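Local coordinates for sefir domain protein (Bacillus cereus F65185, PDB 5Y8F) that probably acts in signalling through its SEFIR domain, a STIR-clan module that associates with other SEFIR domains, at residues A[5-10]-A[85-90]. Numbering follows the deposited sequence.
Sequences FISYSW and MIITPN
Strand residues Phe5 to Ser7 and the loop residues Met85 to Ile87 approach most closely where the CA atoms of Ser7 and Met85 stand 5.6 Å apart. No backbone-to-backbone hydrogen bond joins 5-10 to 85-90. Instead, Ser7 OG donates to Met85 O at 2.6 Å, with a C=O...donor angle of 149° and the donor somewhat out of the carbonyl plane. The hydroxyl reaches this acceptor with OG anti to its own backbone N (chi1 173°), and it is also hydrogen-bonded to Tyr69 OH of helix 67-76. Ile87 CD1 lies 3.6 Å from Ser7 OG, putting a methyl beside the polar bridge.

Parallel strand order 2-1-3-4-5 identifies the flavodoxin-like alpha/beta architecture shared by the STIR clan; strand 3-7 bonds through its backbone to strand 60-65, and the contact joins the C-terminal end of strand 3-7 to the loop entering helix 89-94. There Thr88 is the N-cap, its OG1 accepting from Ile91 N.

Met85 inserts its thioether between two aromatic side chains. Its SD meets the edge of the Phe5 ring, 3.9 Å from CZ and 82° off the ring normal, a Met-aromatic contact. The bend at chi3 brings CE to 3.8 Å from Tyr8 CE1, obliquely to that ring, and to 3.5 Å from Ile6 O. Tyr8 OH is held beyond this methyl by Asp37, whereas buried Tyr8 N, 3.6 Å from Met85 O, has no hydrogen-bond partner in the model.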
ATOM      1  N   PHE A   5       3.306 -15.159   6.453  1.00 17.86           N
ATOM      2  CA  PHE A   5       4.089 -15.943   5.508  1.00 13.57           C
ATOM      3  C   PHE A   5       5.066 -15.029   4.780  1.00 13.13           C
ATOM      4  O   PHE A   5       4.741 -13.881   4.465  1.00 16.96           O
ATOM      5  CB  PHE A   5       3.177 -16.647   4.502  1.00 11.16           C
ATOM      6  CG  PHE A   5       3.914 -17.245   3.332  1.00 13.92           C
ATOM      7  CD1 PHE A   5       4.716 -18.366   3.504  1.00 14.63           C
ATOM      8  CD2 PHE A   5       3.816 -16.683   2.071  1.00 14.92           C
ATOM      9  CE1 PHE A   5       5.400 -18.921   2.437  1.00 20.37           C
ATOM     10  CE2 PHE A   5       4.505 -17.231   0.994  1.00 15.97           C
ATOM     11  CZ  PHE A   5       5.296 -18.354   1.179  1.00 18.51           C
ATOM     12  N   ILE A   6       6.267 -15.539   4.518  1.00 13.05           N
ATOM     13  CA  ILE A   6       7.319 -14.765   3.864  1.00 14.07           C
ATOM     14  C   ILE A   6       7.559 -15.342   2.477  1.00 14.29           C
ATOM     15  O   ILE A   6       8.043 -16.473   2.335  1.00 14.65           O
ATOM     16  CB  ILE A   6       8.618 -14.745   4.680  1.00 13.15           C
ATOM     17  CG1 ILE A   6       8.356 -14.211   6.091  1.00 13.97           C
ATOM     18  CG2 ILE A   6       9.659 -13.900   3.969  1.00 11.94           C
ATOM     19  CD1 ILE A   6       9.612 -14.057   6.931  1.00 14.13           C
ATOM     20  N   SER A   7       7.232 -14.558   1.453  1.00 17.57           N
ATOM     21  CA  SER A   7       7.542 -14.908   0.075  1.00 16.11           C
ATOM     22  C   SER A   7       8.915 -14.347  -0.274  1.00 18.69           C
ATOM     23  O   SER A   7       9.122 -13.130  -0.241  1.00 15.76           O
ATOM     24  CB  SER A   7       6.480 -14.352  -0.874  1.00 15.26           C
ATOM     25  OG  SER A   7       6.848 -14.535  -2.232  1.00 13.87           O
ATOM     26  N   TYR A   8       9.852 -15.234  -0.594  1.00 13.24           N
ATOM     27  CA  TYR A   8      11.200 -14.817  -0.945  1.00 17.17           C
ATOM     28  C   TYR A   8      11.853 -15.926  -1.754  1.00 17.66           C
ATOM     29  O   TYR A   8      11.390 -17.069  -1.758  1.00 18.59           O
ATOM     30  CB  TYR A   8      12.037 -14.491   0.296  1.00 15.36           C
ATOM     31  CG  TYR A   8      12.497 -15.713   1.059  1.00 16.86           C
ATOM     32  CD1 TYR A   8      11.595 -16.488   1.777  1.00 18.39           C
ATOM     33  CD2 TYR A   8      13.833 -16.094   1.056  1.00 14.74           C
ATOM     34  CE1 TYR A   8      12.010 -17.605   2.480  1.00 16.50           C
ATOM     35  CE2 TYR A   8      14.260 -17.214   1.755  1.00 19.46           C
ATOM     36  CZ  TYR A   8      13.342 -17.964   2.464  1.00 21.33           C
ATOM     37  OH  TYR A   8      13.749 -19.078   3.162  1.00 19.36           O
ATOM     38  N   SER A   9      12.922 -15.565  -2.458  1.00 16.26           N
ATOM     39  CA  SER A   9      13.704 -16.498  -3.255  1.00 18.88           C
ATOM     40  C   SER A   9      15.081 -16.710  -2.632  1.00 23.25           C
ATOM     41  O   SER A   9      15.623 -15.823  -1.965  1.00 23.05           O
ATOM     42  CB  SER A   9      13.849 -16.005  -4.695  1.00 16.96           C
ATOM     43  OG  SER A   9      14.429 -14.716  -4.730  1.00 33.44           O
ATOM     44  N   TRP A  10      15.630 -17.909  -2.829  1.00 27.86           N
ATOM     45  CA  TRP A  10      16.970 -18.242  -2.342  1.00 23.50           C
ATOM     46  C   TRP A  10      18.034 -17.672  -3.286  1.00 26.84           C
ATOM     47  O   TRP A  10      18.819 -18.389  -3.905  1.00 35.58           O
ATOM     48  CB  TRP A  10      17.104 -19.753  -2.194  1.00 21.44           C
ATOM     49  CG  TRP A  10      16.248 -20.330  -1.100  1.00 27.33           C
ATOM     50  CD1 TRP A  10      15.242 -19.700  -0.428  1.00 26.72           C
ATOM     51  CD2 TRP A  10      16.302 -21.663  -0.577  1.00 34.01           C
ATOM     52  NE1 TRP A  10      14.680 -20.549   0.493  1.00 24.97           N
ATOM     53  CE2 TRP A  10      15.311 -21.762   0.419  1.00 30.80           C
ATOM     54  CE3 TRP A  10      17.098 -22.781  -0.850  1.00 40.29           C
ATOM     55  CZ2 TRP A  10      15.092 -22.932   1.142  1.00 31.07           C
ATOM     56  CZ3 TRP A  10      16.880 -23.943  -0.129  1.00 38.66           C
ATOM     57  CH2 TRP A  10      15.885 -24.009   0.855  1.00 38.50           C
ATOM     58  N   MET A  85       9.180 -19.592  -4.543  1.00 15.71           N
ATOM     59  CA  MET A  85       8.100 -19.015  -3.751  1.00 17.35           C
ATOM     60  C   MET A  85       7.928 -17.564  -4.180  1.00 20.35           C
ATOM     61  O   MET A  85       7.979 -16.646  -3.353  1.00 15.84           O
ATOM     62  CB  MET A  85       8.368 -19.121  -2.247  1.00 14.44           C
ATOM     63  CG  MET A  85       8.333 -20.550  -1.716  1.00 13.69           C
ATOM     64  SD  MET A  85       8.192 -20.672   0.084  1.00 19.40           S
ATOM     65  CE  MET A  85       9.193 -19.281   0.607  1.00 17.18           C
ATOM     66  N   ILE A  86       7.722 -17.351  -5.477  1.00 14.39           N
ATOM     67  CA  ILE A  86       7.542 -16.023  -6.042  1.00 16.44           C
ATOM     68  C   ILE A  86       6.080 -15.863  -6.427  1.00 12.94           C
ATOM     69  O   ILE A  86       5.515 -16.720  -7.120  1.00 16.30           O
ATOM     70  CB  ILE A  86       8.461 -15.797  -7.256  1.00 18.94           C
ATOM     71  CG1 ILE A  86       9.932 -15.876  -6.838  1.00 18.83           C
ATOM     72  CG2 ILE A  86       8.172 -14.453  -7.907  1.00 17.17           C
ATOM     73  CD1 ILE A  86      10.896 -16.039  -8.006  1.00 15.90           C
ATOM     74  N   ILE A  87       5.464 -14.780  -5.950  1.00 17.55           N
ATOM     75  CA  ILE A  87       4.062 -14.513  -6.236  1.00 16.83           C
ATOM     76  C   ILE A  87       3.862 -14.296  -7.727  1.00 17.30           C
ATOM     77  O   ILE A  87       4.659 -13.623  -8.394  1.00 21.87           O
ATOM     78  CB  ILE A  87       3.577 -13.314  -5.405  1.00 15.73           C
ATOM     79  CG1 ILE A  87       3.470 -13.733  -3.938  1.00 18.01           C
ATOM     80  CG2 ILE A  87       2.243 -12.778  -5.930  1.00 12.80           C
ATOM     81  CD1 ILE A  87       3.819 -12.657  -2.978  1.00 21.63           C
ATOM     82  N   THR A  88       2.811 -14.901  -8.262  1.00 18.78           N
ATOM     83  CA  THR A  88       2.396 -14.826  -9.652  1.00 15.45           C
ATOM     84  C   THR A  88       1.231 -13.860  -9.811  1.00 14.43           C
ATOM     85  O   THR A  88       0.613 -13.448  -8.823  1.00 14.35           O
ATOM     86  CB  THR A  88       1.994 -16.217 -10.151  1.00 17.03           C
ATOM     87  OG1 THR A  88       0.858 -16.680  -9.411  1.00 17.14           O
ATOM     88  CG2 THR A  88       3.131 -17.190  -9.951  1.00 16.15           C
ATOM     89  N   PRO A  89       0.927 -13.430 -11.043  1.00 18.55           N
ATOM     90  CA  PRO A  89      -0.293 -12.628 -11.248  1.00 17.09           C
ATOM     91  C   PRO A  89      -1.552 -13.294 -10.717  1.00 19.65           C
ATOM     92  O   PRO A  89      -2.402 -12.616 -10.126  1.00 16.68           O
ATOM     93  CB  PRO A  89      -0.338 -12.461 -12.771  1.00 16.51           C
ATOM     94  CG  PRO A  89       1.096 -12.477 -13.179  1.00 18.89           C
ATOM     95  CD  PRO A  89       1.780 -13.449 -12.247  1.00 15.42           C
ATOM     96  N   ASN A  90      -1.690 -14.609 -10.914  1.00 12.42           N
ATOM     97  CA  ASN A  90      -2.860 -15.325 -10.414  1.00 12.41           C
ATOM     98  C   ASN A  90      -2.923 -15.290  -8.894  1.00 17.79           C
ATOM     99  O   ASN A  90      -3.997 -15.087  -8.314  1.00 17.88           O
ATOM    100  CB  ASN A  90      -2.838 -16.772 -10.903  1.00 14.04           C
ATOM    101  CG  ASN A  90      -3.264 -16.906 -12.347  1.00 19.49           C
ATOM    102  OD1 ASN A  90      -3.679 -15.934 -12.976  1.00 20.35           O
ATOM    103  ND2 ASN A  90      -3.145 -18.111 -12.888  1.00 20.56           N
TER